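Local coordinates for putative sugar binding protein (Geobacillus stearothermophilus, PDB 6GT9), which binds galactose between its two lobes and probably serves as the sugar-binding component of a three-component sensing system for galactan utilization, at residues 112-117 and 282-287; 155-160 and 205-210; 227-232 and 241-246. One frame throughout, in Å; residues are numbered along the deposited sequence.

Contact 1: residues 112-117 and 282-287; sequences NIPVVT and EIVAGK
Pro114 and Ile283 mark the closest approach of the two backbones, with their CA atoms 7.6 Å apart, where residues 112-117 enter a strand and residues 282-287 leave a helix. Ile283 takes part in two of the three side-chain pairs. It has two branches, and each meets a different residue of the other segment. The short branch, CG2, lies against the ring of Pro114, with CG2 3.7 Å from Pro114 CB. It is also near Pro114 CG, and the two side chains run in opposite directions. The long branch runs further along the strand, and Ile283 CD1 meets Val116 CG2 at 3.6 Å. In Val116, CG1 is anti to the backbone N (chi1 171°). This leaves CG2 beside that N as the methyl that receives Ile283 CD1. Pro114 and Val116 are two residues apart and both turn toward the helix. Val115, between them, turns the other way and packs on Ile105 and Ile108 of helix 98-110. Val284 adds a looser touch at the margin, with CG2 4.4 Å from Pro114 CG. Met280, one turn earlier in the helix, also touches both Pro114 and Val116. The contact is wholly apolar, and the burial is uneven: Val116 is buried, while Pro114, Ile283 and Val284 are partly exposed. Just past the contact the helix ends in a Schellman motif. Gly286 has positive phi, its N bonds to Ile283 O, and Lys287 N bonds back to Glu282 O at 2.9 Å. The chain therefore turns away directly after the residues that touch the strand. With helix 269-284 on one face of the parallel sheet and helix 98-110 on the other, the arrangement is that of an alpha/beta/alpha sandwich, the lobe architecture of type I periplasmic binding proteins.

Contact 2: residues 155-160 and 205-210; sequences TVAIIT and YTILKK
Ala157 and Ile207 form the tight part of this contact. The methyl group of Ala157 meets two ends of the isoleucine: CB is 3.7 Å from Ile207 CG2 and 3.9 Å from Ile207 CD1. The shape of Ile207 allows this double touch. Its CG1 is anti to the carbonyl carbon and beside the backbone N (chi1 -73°), which puts CG2 and the extended CG1-CD1 arm on the same alanine. With only a methyl on Ala157, the two CA atoms lie 7.5 Å apart. Further along the strand the packing is thinner. Ile159 does not aim at the helix from its CA, but its side chain bends nearer, and CG1 comes to 4.3 Å from Ile207 CD1. The strand and helix segments run nearly antiparallel, at 154°, with their axes 10.2 Å apart. Helix 197-210 links strand 185-192 to strand 216-219 in a beta-alpha-beta crossover. Strand 154-160 lies between those two in the sheet, so Ile207 packs on the strand that the crossover passes over. Glu191 of strand 185-192 and Val214, in the loop before strand 216-219, also touch Ile207. All of the touching residues are buried. The rest of the helix segment is different. Tyr205, Lys209 and Lys210 are exposed and form the solvent side. Thr206, partly exposed, turns its hydroxyl back on its own helix, where OG1 hydrogen-bonds to Lys203 O. On the far side of the sheet, the side chain of Ile158 points away from this helix and lies about 8 Å from that of Arg171, a galactose-binding residue. Ile158 takes part through its backbone, with its O a distant 4.5 Å from Ile207 CD1.

Contact 3: residues 227-232 and 241-246; sequences GVAKVV and TYIIGF
The backbones come nearest at Ala229 and Ile243 and at Val232 and Thr241, with CA atoms 7.6 and 7.4 Å apart. The helix and strand segments run nearly antiparallel, at 158°. They are the second and third elements of the beta-alpha-beta unit made by strand 216-219, helix 224-235 and strand 242-246. Ile243 is the centre of the packing. With CG1 anti to the carbonyl carbon (chi1 -56°), its long arm reaches the helix, and its terminal methyl meets three residues of the helix. Ile243 CD1 is 3.8 Å from Val228 CG1 and 3.9 Å from the backbone CA of Ala229. Ala229 has only a methyl, which lies to one side and probably helps CD1 come this close to the CA. Val232 touches the same methyl from one turn further on. Phe217 of the neighbouring strand 216-219 touches both Val228 and Thr241. Toward the start of the strand the contact becomes less buried. Thr241 lies against both methyls of Val232. Its CB and OG1 are near Val232 CG1, and the methyls Val232 CG2 and Thr241 CG2 are 4.0 Å apart.

Contacts 2 and 3 belong to one lobe and one sheet. Their centres are 10 Å apart, and they touch where Ile159 CD1 meets Val228 CG2 at 3.5 Å. Contact 1 lies on the other side of the chain's centre, in the lobe with the parallel sheet, about 43 Å from contact 2 between centres. Both later contacts are nested in the chain that contact 1 closes. Each joins a helix to a strand by apolar side chains, in each case around one isoleucine. It comes from the helix in contacts 1 and 2, from the strand in contact 3. Contact 2 is buried, contact 3 less so at Val232 and Thr241; contact 1 buries only Val116.

Contact 1: residues 112-117 and 282-287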
ATOM      1  N   ASN A 112      -0.676 -25.592  10.598  1.00 27.19           N
ATOM      2  CA  ASN A 112       0.081 -26.142   9.472  1.00 25.42           C
ATOM      3  C   ASN A 112      -0.367 -25.568   8.125  1.00 26.23           C
ATOM      4  O   ASN A 112      -0.352 -26.262   7.111  1.00 24.59           O
ATOM      5  CB  ASN A 112       0.022 -27.675   9.459  1.00 27.97           C
ATOM      6  CG  ASN A 112       0.593 -28.286  10.723  1.00 34.69           C
ATOM      7  OD1 ASN A 112       1.438 -27.684  11.390  1.00 42.09           O
ATOM      8  ND2 ASN A 112       0.129 -29.483  11.068  1.00 46.93           N
ATOM      9  N   ILE A 113      -0.742 -24.292   8.100  1.00 25.09           N
ATOM     10  CA  ILE A 113      -1.021 -23.577   6.862  1.00 21.21           C
ATOM     11  C   ILE A 113       0.015 -22.461   6.745  1.00 22.58           C
ATOM     12  O   ILE A 113       0.081 -21.591   7.616  1.00 20.73           O
ATOM     13  CB  ILE A 113      -2.456 -23.017   6.828  1.00 22.65           C
ATOM     14  CG1 ILE A 113      -3.480 -24.152   6.977  1.00 20.76           C
ATOM     15  CG2 ILE A 113      -2.743 -22.272   5.538  1.00 18.87           C
ATOM     16  CD1 ILE A 113      -4.934 -23.687   6.833  1.00 23.02           C
ATOM     17  N   PRO A 114       0.880 -22.463   5.732  1.00 17.07           N
ATOM     18  CA  PRO A 114       1.904 -21.415   5.642  1.00 20.40           C
ATOM     19  C   PRO A 114       1.296 -20.071   5.270  1.00 19.26           C
ATOM     20  O   PRO A 114       0.340 -19.994   4.497  1.00 17.47           O
ATOM     21  CB  PRO A 114       2.840 -21.922   4.539  1.00 21.20           C
ATOM     22  CG  PRO A 114       1.991 -22.821   3.705  1.00 19.81           C
ATOM     23  CD  PRO A 114       1.005 -23.458   4.653  1.00 22.93           C
ATOM     24  N   VAL A 115       1.884 -18.997   5.807  1.00 17.06           N
ATOM     25  CA  VAL A 115       1.415 -17.642   5.553  1.00 15.50           C
ATOM     26  C   VAL A 115       2.548 -16.852   4.922  1.00 15.52           C
ATOM     27  O   VAL A 115       3.675 -16.850   5.438  1.00 15.21           O
ATOM     28  CB  VAL A 115       0.905 -16.957   6.837  1.00 19.49           C
ATOM     29  CG1 VAL A 115       0.609 -15.458   6.584  1.00 19.75           C
ATOM     30  CG2 VAL A 115      -0.365 -17.665   7.341  1.00 18.19           C
ATOM     31  N   VAL A 116       2.261 -16.222   3.784  1.00 15.91           N
ATOM     32  CA  VAL A 116       3.157 -15.251   3.164  1.00 17.40           C
ATOM     33  C   VAL A 116       2.492 -13.889   3.284  1.00 18.80           C
ATOM     34  O   VAL A 116       1.323 -13.730   2.909  1.00 18.64           O
ATOM     35  CB  VAL A 116       3.451 -15.598   1.694  1.00 12.01           C
ATOM     36  CG1 VAL A 116       4.199 -14.446   1.001  1.00 14.83           C
ATOM     37  CG2 VAL A 116       4.288 -16.892   1.595  1.00 17.56           C
ATOM     38  N   THR A 117       3.209 -12.919   3.839  1.00 17.33           N
ATOM     39  CA  THR A 117       2.681 -11.569   3.863  1.00 16.24           C
ATOM     40  C   THR A 117       3.044 -10.854   2.570  1.00 18.56           C
ATOM     41  O   THR A 117       4.080 -11.122   1.955  1.00 17.50           O
ATOM     42  CB  THR A 117       3.197 -10.792   5.076  1.00 19.48           C
ATOM     43  OG1 THR A 117       4.627 -10.908   5.163  1.00 17.27           O
ATOM     44  CG2 THR A 117       2.582 -11.368   6.333  1.00 21.18           C
ATOM     45  N   GLU A 282       7.042 -22.701  -3.474  1.00 17.28           N
ATOM     46  CA  GLU A 282       8.327 -23.198  -2.981  1.00 19.34           C
ATOM     47  C   GLU A 282       8.230 -23.650  -1.529  1.00 19.06           C
ATOM     48  O   GLU A 282       8.831 -24.654  -1.143  1.00 18.33           O
ATOM     49  CB  GLU A 282       9.389 -22.108  -3.130  1.00 19.39           C
ATOM     50  CG  GLU A 282       9.748 -21.789  -4.563  1.00 25.75           C
ATOM     51  CD  GLU A 282      10.645 -22.849  -5.180  1.00 36.94           C
ATOM     52  OE1 GLU A 282      11.840 -22.923  -4.803  1.00 36.90           O
ATOM     53  OE2 GLU A 282      10.149 -23.617  -6.034  1.00 41.74           O
ATOM     54  N   ILE A 283       7.499 -22.900  -0.702  1.00 18.64           N
ATOM     55  CA  ILE A 283       7.305 -23.275   0.696  1.00 15.15           C
ATOM     56  C   ILE A 283       6.529 -24.584   0.788  1.00 17.33           C
ATOM     57  O   ILE A 283       6.881 -25.486   1.563  1.00 19.27           O
ATOM     58  CB  ILE A 283       6.573 -22.127   1.426  1.00 16.31           C
ATOM     59  CG1 ILE A 283       7.461 -20.888   1.520  1.00 14.56           C
ATOM     60  CG2 ILE A 283       6.055 -22.575   2.797  1.00 19.05           C
ATOM     61  CD1 ILE A 283       6.676 -19.621   1.788  1.00 19.90           C
ATOM     62  N   VAL A 284       5.456 -24.708   0.001  1.00 16.06           N
ATOM     63  CA  VAL A 284       4.650 -25.934   0.020  1.00 18.29           C
ATOM     64  C   VAL A 284       5.490 -27.139  -0.394  1.00 20.12           C
ATOM     65  O   VAL A 284       5.212 -28.271   0.014  1.00 24.35           O
ATOM     66  CB  VAL A 284       3.408 -25.750  -0.876  1.00 18.44           C
ATOM     67  CG1 VAL A 284       2.743 -27.060  -1.175  1.00 24.52           C
ATOM     68  CG2 VAL A 284       2.429 -24.791  -0.201  1.00 21.14           C
ATOM     69  N   ALA A 285       6.545 -26.910  -1.176  1.00 20.77           N
ATOM     70  CA  ALA A 285       7.460 -27.948  -1.628  1.00 23.17           C
ATOM     71  C   ALA A 285       8.527 -28.287  -0.600  1.00 21.96           C
ATOM     72  O   ALA A 285       9.332 -29.193  -0.847  1.00 24.99           O
ATOM     73  CB  ALA A 285       8.131 -27.518  -2.937  1.00 18.28           C
ATOM     74  N   GLY A 286       8.567 -27.585   0.533  1.00 24.59           N
ATOM     75  CA  GLY A 286       9.638 -27.771   1.495  1.00 21.36           C
ATOM     76  C   GLY A 286      10.940 -27.067   1.175  1.00 24.22           C
ATOM     77  O   GLY A 286      11.994 -27.474   1.690  1.00 20.80           O
ATOM     78  N   LYS A 287      10.912 -26.016   0.356  1.00 25.71           N
ATOM     79  CA  LYS A 287      12.117 -25.307  -0.058  1.00 21.78           C
ATOM     80  C   LYS A 287      12.238 -23.949   0.631  1.00 27.19           C
ATOM     81  O   LYS A 287      11.241 -23.275   0.903  1.00 21.42           O
ATOM     82  CB  LYS A 287      12.144 -25.108  -1.579  1.00 26.02           C
ATOM     83  CG  LYS A 287      12.060 -26.418  -2.374  1.00 29.38           C
ATOM     84  CD  LYS A 287      12.239 -26.155  -3.859  1.00 32.24           C
ATOM     85  CE  LYS A 287      12.041 -27.423  -4.671  1.00 34.81           C
ATOM     86  NZ  LYS A 287      12.439 -27.247  -6.101  1.00 37.11           N
TER

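Contact 2: residues 155-160 and 205-210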
ATOM      1  N   THR A 155       4.603  23.948   4.000  1.00 24.45           N
ATOM      2  CA  THR A 155       3.574  23.755   5.009  1.00 22.84           C
ATOM      3  C   THR A 155       2.764  22.534   4.573  1.00 26.05           C
ATOM      4  O   THR A 155       1.989  22.610   3.612  1.00 20.41           O
ATOM      5  CB  THR A 155       2.693  24.998   5.148  1.00 26.42           C
ATOM      6  OG1 THR A 155       3.508  26.117   5.535  1.00 32.34           O
ATOM      7  CG2 THR A 155       1.616  24.769   6.202  1.00 24.55           C
ATOM      8  N   VAL A 156       2.946  21.416   5.277  1.00 25.38           N
ATOM      9  CA  VAL A 156       2.580  20.095   4.778  1.00 22.70           C
ATOM     10  C   VAL A 156       1.331  19.591   5.481  1.00 21.93           C
ATOM     11  O   VAL A 156       1.234  19.648   6.713  1.00 25.31           O
ATOM     12  CB  VAL A 156       3.731  19.093   4.971  1.00 20.33           C
ATOM     13  CG1 VAL A 156       3.318  17.718   4.485  1.00 21.94           C
ATOM     14  CG2 VAL A 156       4.979  19.584   4.245  1.00 22.28           C
ATOM     15  N   ALA A 157       0.402  19.053   4.701  1.00 22.63           N
ATOM     16  CA  ALA A 157      -0.654  18.190   5.206  1.00 21.08           C
ATOM     17  C   ALA A 157      -0.471  16.789   4.643  1.00 20.66           C
ATOM     18  O   ALA A 157      -0.009  16.616   3.511  1.00 18.96           O
ATOM     19  CB  ALA A 157      -2.043  18.720   4.833  1.00 18.35           C
ATOM     20  N   ILE A 158      -0.873  15.795   5.436  1.00 21.02           N
ATOM     21  CA  ILE A 158      -0.720  14.383   5.106  1.00 20.03           C
ATOM     22  C   ILE A 158      -2.100  13.764   5.039  1.00 19.82           C
ATOM     23  O   ILE A 158      -2.917  13.953   5.948  1.00 21.32           O
ATOM     24  CB  ILE A 158       0.135  13.628   6.139  1.00 20.26           C
ATOM     25  CG1 ILE A 158       1.556  14.175   6.157  1.00 18.28           C
ATOM     26  CG2 ILE A 158       0.115  12.102   5.848  1.00 19.36           C
ATOM     27  CD1 ILE A 158       2.483  13.479   7.163  1.00 22.05           C
ATOM     28  N   ILE A 159      -2.369  13.055   3.956  1.00 18.90           N
ATOM     29  CA  ILE A 159      -3.523  12.172   3.875  1.00 21.37           C
ATOM     30  C   ILE A 159      -2.999  10.740   3.836  1.00 23.81           C
ATOM     31  O   ILE A 159      -2.148  10.398   3.006  1.00 20.76           O
ATOM     32  CB  ILE A 159      -4.402  12.536   2.672  1.00 20.20           C
ATOM     33  CG1 ILE A 159      -4.855  13.994   2.851  1.00 21.57           C
ATOM     34  CG2 ILE A 159      -5.584  11.600   2.550  1.00 24.25           C
ATOM     35  CD1 ILE A 159      -5.832  14.469   1.863  1.00 28.67           C
ATOM     36  N   THR A 160      -3.476   9.914   4.762  1.00 23.81           N
ATOM     37  CA  THR A 160      -3.000   8.551   4.914  1.00 22.81           C
ATOM     38  C   THR A 160      -4.197   7.606   4.860  1.00 22.15           C
ATOM     39  O   THR A 160      -5.323   7.988   5.184  1.00 20.51           O
ATOM     40  CB  THR A 160      -2.196   8.397   6.228  1.00 24.43           C
ATOM     41  OG1 THR A 160      -1.535   7.127   6.264  1.00 24.82           O
ATOM     42  CG2 THR A 160      -3.091   8.537   7.454  1.00 24.78           C
ATOM     43  N   TYR A 205     -10.243  19.075   1.272  1.00 26.42           N
ATOM     44  CA  TYR A 205     -11.032  20.302   1.314  1.00 27.54           C
ATOM     45  C   TYR A 205     -11.103  20.867   2.731  1.00 29.10           C
ATOM     46  O   TYR A 205     -10.813  22.047   2.953  1.00 34.57           O
ATOM     47  CB  TYR A 205     -12.424  20.028   0.746  1.00 31.37           C
ATOM     48  CG  TYR A 205     -13.367  21.206   0.792  1.00 37.78           C
ATOM     49  CD1 TYR A 205     -13.381  22.149  -0.228  1.00 40.41           C
ATOM     50  CD2 TYR A 205     -14.251  21.368   1.852  1.00 39.79           C
ATOM     51  CE1 TYR A 205     -14.247  23.224  -0.187  1.00 45.91           C
ATOM     52  CE2 TYR A 205     -15.118  22.439   1.903  1.00 39.23           C
ATOM     53  CZ  TYR A 205     -15.110  23.364   0.883  1.00 44.15           C
ATOM     54  OH  TYR A 205     -15.971  24.436   0.933  1.00 56.19           O
ATOM     55  N   THR A 206     -11.456  20.030   3.710  1.00 30.79           N
ATOM     56  CA  THR A 206     -11.531  20.512   5.088  1.00 29.98           C
ATOM     57  C   THR A 206     -10.166  20.946   5.617  1.00 31.04           C
ATOM     58  O   THR A 206     -10.088  21.875   6.426  1.00 29.57           O
ATOM     59  CB  THR A 206     -12.143  19.440   5.996  1.00 34.67           C
ATOM     60  OG1 THR A 206     -11.306  18.278   6.009  1.00 41.91           O
ATOM     61  CG2 THR A 206     -13.513  19.036   5.493  1.00 31.79           C
ATOM     62  N   ILE A 207      -9.082  20.293   5.179  1.00 31.00           N
ATOM     63  CA  ILE A 207      -7.743  20.736   5.573  1.00 29.02           C
ATOM     64  C   ILE A 207      -7.486  22.149   5.069  1.00 29.52           C
ATOM     65  O   ILE A 207      -6.972  23.005   5.802  1.00 26.94           O
ATOM     66  CB  ILE A 207      -6.665  19.759   5.061  1.00 26.85           C
ATOM     67  CG1 ILE A 207      -6.672  18.452   5.843  1.00 26.16           C
ATOM     68  CG2 ILE A 207      -5.280  20.397   5.158  1.00 27.20           C
ATOM     69  CD1 ILE A 207      -5.686  17.423   5.309  1.00 23.72           C
ATOM     70  N   LEU A 208      -7.836  22.416   3.808  1.00 25.32           N
ATOM     71  CA  LEU A 208      -7.576  23.734   3.248  1.00 28.84           C
ATOM     72  C   LEU A 208      -8.429  24.811   3.911  1.00 33.25           C
ATOM     73  O   LEU A 208      -7.987  25.960   4.018  1.00 30.08           O
ATOM     74  CB  LEU A 208      -7.791  23.710   1.733  1.00 28.11           C
ATOM     75  CG  LEU A 208      -6.811  22.741   1.049  1.00 27.98           C
ATOM     76  CD1 LEU A 208      -7.088  22.581  -0.447  1.00 23.24           C
ATOM     77  CD2 LEU A 208      -5.378  23.185   1.293  1.00 29.54           C
ATOM     78  N   LYS A 209      -9.628  24.473   4.393  1.00 29.94           N
ATOM     79  CA  LYS A 209     -10.428  25.520   5.027  1.00 35.42           C
ATOM     80  C   LYS A 209      -9.952  25.803   6.453  1.00 36.17           C
ATOM     81  O   LYS A 209      -9.921  26.965   6.872  1.00 33.91           O
ATOM     82  CB  LYS A 209     -11.926  25.176   4.979  1.00 38.08           C
ATOM     83  CG  LYS A 209     -12.428  24.024   5.849  1.00 42.34           C
ATOM     84  CD  LYS A 209     -13.957  23.825   5.640  1.00 43.80           C
ATOM     85  CE  LYS A 209     -14.494  22.552   6.312  1.00 44.03           C
ATOM     86  NZ  LYS A 209     -15.390  21.723   5.428  1.00 45.84           N
ATOM     87  N   LYS A 210      -9.530  24.774   7.196  1.00 36.50           N
ATOM     88  CA  LYS A 210      -8.973  24.999   8.529  1.00 38.75           C
ATOM     89  C   LYS A 210      -7.531  25.498   8.493  1.00 37.01           C
ATOM     90  O   LYS A 210      -7.096  26.181   9.428  1.00 36.50           O
ATOM     91  CB  LYS A 210      -9.038  23.722   9.364  1.00 35.61           C
ATOM     92  CG  LYS A 210     -10.402  23.450   9.981  1.00 45.80           C
ATOM     93  CD  LYS A 210     -10.300  22.379  11.064  1.00 50.96           C
ATOM     94  CE  LYS A 210      -9.272  22.761  12.124  1.00 54.86           C
ATOM     95  NZ  LYS A 210      -9.163  21.729  13.195  1.00 57.96           N
TER

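Contact 3: residues 227-232 and 241-246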
ATOM      1  N   GLY A 227      -7.314  12.136  -4.883  1.00 20.27           N
ATOM      2  CA  GLY A 227      -8.311  12.924  -4.173  1.00 21.39           C
ATOM      3  C   GLY A 227      -7.861  14.356  -3.946  1.00 23.76           C
ATOM      4  O   GLY A 227      -8.634  15.299  -4.137  1.00 26.04           O
ATOM      5  N   VAL A 228      -6.600  14.539  -3.560  1.00 20.46           N
ATOM      6  CA  VAL A 228      -6.085  15.886  -3.327  1.00 19.95           C
ATOM      7  C   VAL A 228      -6.061  16.682  -4.622  1.00 24.97           C
ATOM      8  O   VAL A 228      -6.468  17.850  -4.655  1.00 27.66           O
ATOM      9  CB  VAL A 228      -4.691  15.819  -2.689  1.00 19.93           C
ATOM     10  CG1 VAL A 228      -4.131  17.237  -2.505  1.00 19.60           C
ATOM     11  CG2 VAL A 228      -4.753  15.073  -1.386  1.00 17.77           C
ATOM     12  N   ALA A 229      -5.599  16.063  -5.712  1.00 20.03           N
ATOM     13  CA  ALA A 229      -5.453  16.796  -6.964  1.00 22.85           C
ATOM     14  C   ALA A 229      -6.800  17.302  -7.466  1.00 28.65           C
ATOM     15  O   ALA A 229      -6.895  18.418  -7.992  1.00 33.21           O
ATOM     16  CB  ALA A 229      -4.785  15.916  -8.014  1.00 24.08           C
ATOM     17  N   LYS A 230      -7.851  16.491  -7.325  1.00 25.89           N
ATOM     18  CA  LYS A 230      -9.180  16.947  -7.716  1.00 29.74           C
ATOM     19  C   LYS A 230      -9.570  18.212  -6.966  1.00 31.42           C
ATOM     20  O   LYS A 230     -10.115  19.150  -7.557  1.00 31.75           O
ATOM     21  CB  LYS A 230     -10.208  15.846  -7.468  1.00 29.72           C
ATOM     22  CG  LYS A 230     -11.658  16.298  -7.633  1.00 38.17           C
ATOM     23  CD  LYS A 230     -12.611  15.418  -6.805  1.00 40.04           C
ATOM     24  CE  LYS A 230     -14.078  15.731  -7.088  1.00 41.23           C
ATOM     25  NZ  LYS A 230     -14.499  15.242  -8.430  1.00 39.01           N
ATOM     26  N   VAL A 231      -9.297  18.260  -5.661  1.00 27.12           N
ATOM     27  CA  VAL A 231      -9.674  19.430  -4.873  1.00 28.18           C
ATOM     28  C   VAL A 231      -8.802  20.632  -5.236  1.00 31.46           C
ATOM     29  O   VAL A 231      -9.297  21.758  -5.379  1.00 28.46           O
ATOM     30  CB  VAL A 231      -9.606  19.085  -3.374  1.00 26.05           C
ATOM     31  CG1 VAL A 231      -9.771  20.339  -2.521  1.00 32.49           C
ATOM     32  CG2 VAL A 231     -10.688  18.084  -3.037  1.00 23.08           C
ATOM     33  N   VAL A 232      -7.498  20.409  -5.413  1.00 27.97           N
ATOM     34  CA  VAL A 232      -6.590  21.495  -5.773  1.00 27.34           C
ATOM     35  C   VAL A 232      -7.003  22.114  -7.103  1.00 33.05           C
ATOM     36  O   VAL A 232      -7.024  23.344  -7.255  1.00 28.61           O
ATOM     37  CB  VAL A 232      -5.137  20.979  -5.809  1.00 25.76           C
ATOM     38  CG1 VAL A 232      -4.196  22.002  -6.458  1.00 30.47           C
ATOM     39  CG2 VAL A 232      -4.670  20.647  -4.407  1.00 26.62           C
ATOM     40  N   THR A 241       0.387  24.255  -5.413  1.00 37.45           N
ATOM     41  CA  THR A 241       0.393  23.367  -4.273  1.00 32.21           C
ATOM     42  C   THR A 241       1.214  22.162  -4.665  1.00 29.49           C
ATOM     43  O   THR A 241       1.003  21.637  -5.691  1.00 27.87           O
ATOM     44  CB  THR A 241      -1.037  22.904  -4.019  1.00 30.96           C
ATOM     45  OG1 THR A 241      -1.823  24.017  -3.678  1.00 32.33           O
ATOM     46  CG2 THR A 241      -1.122  21.897  -2.929  1.00 28.38           C
ATOM     47  N   TYR A 242       2.141  21.760  -3.817  1.00 28.03           N
ATOM     48  CA  TYR A 242       3.002  20.611  -4.072  1.00 24.05           C
ATOM     49  C   TYR A 242       2.303  19.340  -3.605  1.00 21.90           C
ATOM     50  O   TYR A 242       1.864  19.251  -2.457  1.00 24.78           O
ATOM     51  CB  TYR A 242       4.344  20.775  -3.357  1.00 23.84           C
ATOM     52  CG  TYR A 242       5.314  19.623  -3.556  1.00 23.14           C
ATOM     53  CD1 TYR A 242       6.202  19.608  -4.623  1.00 23.32           C
ATOM     54  CD2 TYR A 242       5.343  18.550  -2.665  1.00 24.01           C
ATOM     55  CE1 TYR A 242       7.093  18.545  -4.805  1.00 25.06           C
ATOM     56  CE2 TYR A 242       6.229  17.488  -2.837  1.00 23.48           C
ATOM     57  CZ  TYR A 242       7.098  17.488  -3.906  1.00 24.04           C
ATOM     58  OH  TYR A 242       7.990  16.436  -4.069  1.00 23.70           O
ATOM     59  N   ILE A 243       2.200  18.354  -4.490  1.00 21.05           N
ATOM     60  CA  ILE A 243       1.566  17.078  -4.154  1.00 22.09           C
ATOM     61  C   ILE A 243       2.551  15.956  -4.432  1.00 20.07           C
ATOM     62  O   ILE A 243       2.998  15.791  -5.574  1.00 24.00           O
ATOM     63  CB  ILE A 243       0.276  16.842  -4.950  1.00 21.03           C
ATOM     64  CG1 ILE A 243      -0.705  17.983  -4.740  1.00 17.47           C
ATOM     65  CG2 ILE A 243      -0.371  15.526  -4.517  1.00 17.67           C
ATOM     66  CD1 ILE A 243      -1.963  17.835  -5.573  1.00 21.88           C
ATOM     67  N   ILE A 244       2.857  15.158  -3.410  1.00 20.58           N
ATOM     68  CA  ILE A 244       3.554  13.894  -3.611  1.00 14.43           C
ATOM     69  C   ILE A 244       2.649  12.779  -3.094  1.00 19.73           C
ATOM     70  O   ILE A 244       2.137  12.852  -1.970  1.00 21.12           O
ATOM     71  CB  ILE A 244       4.951  13.873  -2.950  1.00 16.40           C
ATOM     72  CG1 ILE A 244       5.651  12.519  -3.217  1.00 16.71           C
ATOM     73  CG2 ILE A 244       4.873  14.208  -1.475  1.00 18.66           C
ATOM     74  CD1 ILE A 244       7.170  12.509  -2.984  1.00 19.60           C
ATOM     75  N   GLY A 245       2.396  11.792  -3.942  1.00 18.61           N
ATOM     76  CA  GLY A 245       1.531  10.679  -3.569  1.00 17.83           C
ATOM     77  C   GLY A 245       2.193   9.330  -3.744  1.00 19.43           C
ATOM     78  O   GLY A 245       3.409   9.255  -3.931  1.00 22.60           O
ATOM     79  N   PHE A 246       1.402   8.254  -3.679  1.00 22.36           N
ATOM     80  CA  PHE A 246       1.883   6.889  -3.821  1.00 21.27           C
ATOM     81  C   PHE A 246       1.286   6.229  -5.056  1.00 19.23           C
ATOM     82  O   PHE A 246       0.156   6.521  -5.455  1.00 20.11           O
ATOM     83  CB  PHE A 246       1.548   6.033  -2.582  1.00 18.10           C
ATOM     84  CG  PHE A 246       2.734   5.780  -1.687  1.00 22.62           C
ATOM     85  CD1 PHE A 246       3.237   6.788  -0.882  1.00 20.35           C
ATOM     86  CD2 PHE A 246       3.354   4.543  -1.675  1.00 22.26           C
ATOM     87  CE1 PHE A 246       4.322   6.567  -0.064  1.00 22.35           C
ATOM     88  CE2 PHE A 246       4.458   4.310  -0.867  1.00 21.23           C
ATOM     89  CZ  PHE A 246       4.943   5.336  -0.057  1.00 20.14           C
TER